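Long-range contact in De novo designed protein Foldit4 (Synthetic construct, PDB 6WI5), which is a computationally designed protein with no known natural function, built to adopt a compact alpha+beta fold of two helices packed on a four-stranded antiparallel sheet: residues E2-I7 against H51-H56. Numbering follows the deposited sequence.
Sequences EVVVEI and HVRIRH
Val4 and Arg55 are opposite one another in a non-hydrogen-bonded pair and run alongside each other off the sheet: the valine methyl CG2 rests against the arginine methylene CD at 3.6 Å. CG of Arg55 is anti to its carbonyl carbon (chi1 -70°), and bends at chi2 and chi3 carry the chain past Val4 to Glu2. There a long salt bridge, Glu2 OE1 to Arg55 NE 3.9 Å, is held by charge alone, the oxygen being displaced far from the guanidinium plane; a water weakly bridges Glu2 OE2 and Arg55 NH1. Arg53 shares the polar face, its CG 4.1 Å from CG1 of Val4, while the carboxylate of Glu6 turns to Arg85. An alanine in place of Arg55 would probably leave Val4 CG2 without its aliphatic cover and both Glu2 and Glu36, the arginine's salt-bridge partner on the next strand, without their positive mate.

Behind these side chains, six backbone hydrogen bonds fix the antiparallel register, reciprocal in the pairs Val3–His56, Val5–Ile54 and Ile7–Val52. Val3 N to His56 O, at 2.6 Å, is nearly straight (174°). The same pairs send their side chains to the opposite face, where CB of Ile7 and CB of Val52 stand 4.3 Å apart. One strand pair thus illustrates how alternation gives a sheet two unlike faces.

Val5 and Ile54 both meet Ile62 of helix 59-76 on this mainly apolar side, with His56 at its end. Strands 3-11 and 47-56 are the central pair of a ferredoxin-like fold, flanked by 81-87 beside the former and 36-44 beside the latter.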
loop_
_atom_site.group_PDB
_atom_site.type_symbol
_atom_site.label_atom_id
_atom_site.label_comp_id
_atom_site.label_asym_id
_atom_site.label_seq_id
_atom_site.Cartn_x
_atom_site.Cartn_y
_atom_site.Cartn_z
ATOM N N GLU A 2 -12.161 -7.888 11.546
ATOM C CA GLU A 2 -10.958 -7.294 10.985
ATOM C C GLU A 2 -11.224 -6.770 9.580
ATOM O O GLU A 2 -12.095 -7.267 8.860
ATOM C CB GLU A 2 -9.812 -8.309 10.954
ATOM C CG GLU A 2 -9.981 -9.419 9.927
ATOM C CD GLU A 2 -8.738 -10.278 9.785
ATOM O OE1 GLU A 2 -7.813 -10.132 10.611
ATOM O OE2 GLU A 2 -8.683 -11.097 8.841
ATOM N N VAL A 3 -10.460 -5.751 9.196
ATOM C CA VAL A 3 -10.509 -5.176 7.857
ATOM C C VAL A 3 -9.217 -5.539 7.140
ATOM O O VAL A 3 -8.127 -5.408 7.711
ATOM C CB VAL A 3 -10.701 -3.650 7.900
ATOM C CG1 VAL A 3 -10.808 -3.087 6.491
ATOM C CG2 VAL A 3 -11.930 -3.291 8.720
ATOM N N VAL A 4 -9.337 -5.997 5.897
ATOM C CA VAL A 4 -8.190 -6.328 5.059
ATOM C C VAL A 4 -8.217 -5.421 3.839
ATOM O O VAL A 4 -9.237 -5.338 3.145
ATOM C CB VAL A 4 -8.196 -7.808 4.637
ATOM C CG1 VAL A 4 -6.995 -8.109 3.752
ATOM C CG2 VAL A 4 -8.205 -8.712 5.859
ATOM N N VAL A 5 -7.103 -4.742 3.581
ATOM C CA VAL A 5 -6.960 -3.870 2.423
ATOM C C VAL A 5 -5.772 -4.350 1.606
ATOM O O VAL A 5 -4.686 -4.575 2.152
ATOM C CB VAL A 5 -6.781 -2.397 2.830
ATOM C CG1 VAL A 5 -6.510 -1.538 1.601
ATOM C CG2 VAL A 5 -8.012 -1.906 3.554
ATOM N N GLU A 6 -5.981 -4.509 0.303
ATOM C CA GLU A 6 -4.933 -4.905 -0.625
ATOM C C GLU A 6 -4.743 -3.791 -1.643
ATOM O O GLU A 6 -5.695 -3.396 -2.321
ATOM C CB GLU A 6 -5.285 -6.219 -1.323
ATOM C CG GLU A 6 -5.718 -7.316 -0.368
ATOM C CD GLU A 6 -6.384 -8.475 -1.080
ATOM O OE1 GLU A 6 -5.664 -9.300 -1.681
ATOM O OE2 GLU A 6 -7.630 -8.551 -1.050
ATOM N N ILE A 7 -3.518 -3.282 -1.738
ATOM C CA ILE A 7 -3.188 -2.171 -2.620
ATOM C C ILE A 7 -2.215 -2.674 -3.676
ATOM O O ILE A 7 -1.166 -3.234 -3.341
ATOM C CB ILE A 7 -2.586 -0.989 -1.840
ATOM C CG1 ILE A 7 -3.502 -0.589 -0.684
ATOM C CG2 ILE A 7 -2.351 0.196 -2.766
ATOM C CD1 ILE A 7 -2.943 0.519 0.176
ATOM N N HIS A 51 2.522 -4.985 -4.348
ATOM C CA HIS A 51 1.309 -5.413 -3.662
ATOM C C HIS A 51 1.495 -5.214 -2.166
ATOM O O HIS A 51 2.443 -5.748 -1.579
ATOM C CB HIS A 51 0.985 -6.874 -3.975
ATOM C CG HIS A 51 0.604 -7.116 -5.402
ATOM N ND1 HIS A 51 -0.671 -7.473 -5.781
ATOM C CD2 HIS A 51 1.331 -7.043 -6.543
ATOM C CE1 HIS A 51 -0.714 -7.614 -7.096
ATOM N NE2 HIS A 51 0.487 -7.359 -7.581
ATOM N N VAL A 52 0.594 -4.450 -1.555
ATOM C CA VAL A 52 0.620 -4.172 -0.123
ATOM C C VAL A 52 -0.674 -4.701 0.478
ATOM O O VAL A 52 -1.766 -4.305 0.052
ATOM C CB VAL A 52 0.777 -2.672 0.169
ATOM C CG1 VAL A 52 0.920 -2.435 1.664
ATOM C CG2 VAL A 52 1.967 -2.100 -0.588
ATOM N N ARG A 53 -0.554 -5.587 1.461
ATOM C CA ARG A 53 -1.702 -6.103 2.194
ATOM C C ARG A 53 -1.620 -5.644 3.643
ATOM O O ARG A 53 -0.587 -5.823 4.298
ATOM C CB ARG A 53 -1.775 -7.628 2.119
ATOM C CG ARG A 53 -3.039 -8.200 2.736
ATOM C CD ARG A 53 -3.150 -9.697 2.512
ATOM N NE ARG A 53 -2.025 -10.422 3.092
ATOM C CZ ARG A 53 -1.943 -10.775 4.370
ATOM N NH1 ARG A 53 -2.920 -10.460 5.210
ATOM N NH2 ARG A 53 -0.882 -11.437 4.812
ATOM N N ILE A 54 -2.704 -5.053 4.134
ATOM C CA ILE A 54 -2.767 -4.484 5.476
ATOM C C ILE A 54 -3.980 -5.063 6.188
ATOM O O ILE A 54 -5.082 -5.077 5.629
ATOM C CB ILE A 54 -2.845 -2.945 5.437
ATOM C CG1 ILE A 54 -1.593 -2.362 4.784
ATOM C CG2 ILE A 54 -3.020 -2.383 6.833
ATOM C CD1 ILE A 54 -1.642 -0.861 4.611
ATOM N N ARG A 55 -3.779 -5.538 7.414
ATOM C CA ARG A 55 -4.848 -6.096 8.231
ATOM C C ARG A 55 -4.931 -5.333 9.546
ATOM O O ARG A 55 -3.904 -5.065 10.178
ATOM C CB ARG A 55 -4.622 -7.588 8.503
ATOM C CG ARG A 55 -4.796 -8.492 7.293
ATOM C CD ARG A 55 -5.295 -9.864 7.725
ATOM N NE ARG A 55 -4.419 -10.477 8.720
ATOM C CZ ARG A 55 -3.752 -11.611 8.534
ATOM N NH1 ARG A 55 -3.869 -12.272 7.391
ATOM N NH2 ARG A 55 -2.974 -12.090 9.495
ATOM N N HIS A 56 -6.152 -4.987 9.953
ATOM C CA HIS A 56 -6.366 -4.280 11.209
ATOM C C HIS A 56 -7.819 -4.450 11.629
ATOM O O HIS A 56 -8.688 -4.775 10.815
ATOM C CB HIS A 56 -6.010 -2.795 11.089
ATOM C CG HIS A 56 -5.743 -2.128 12.404
ATOM N ND1 HIS A 56 -6.581 -1.179 12.941
ATOM C CD2 HIS A 56 -4.727 -2.281 13.287
ATOM C CE1 HIS A 56 -6.093 -0.770 14.102
ATOM N NE2 HIS A 56 -4.970 -1.423 14.332
HETATM O O HOH W 1 -6.915 -12.229 6.295
#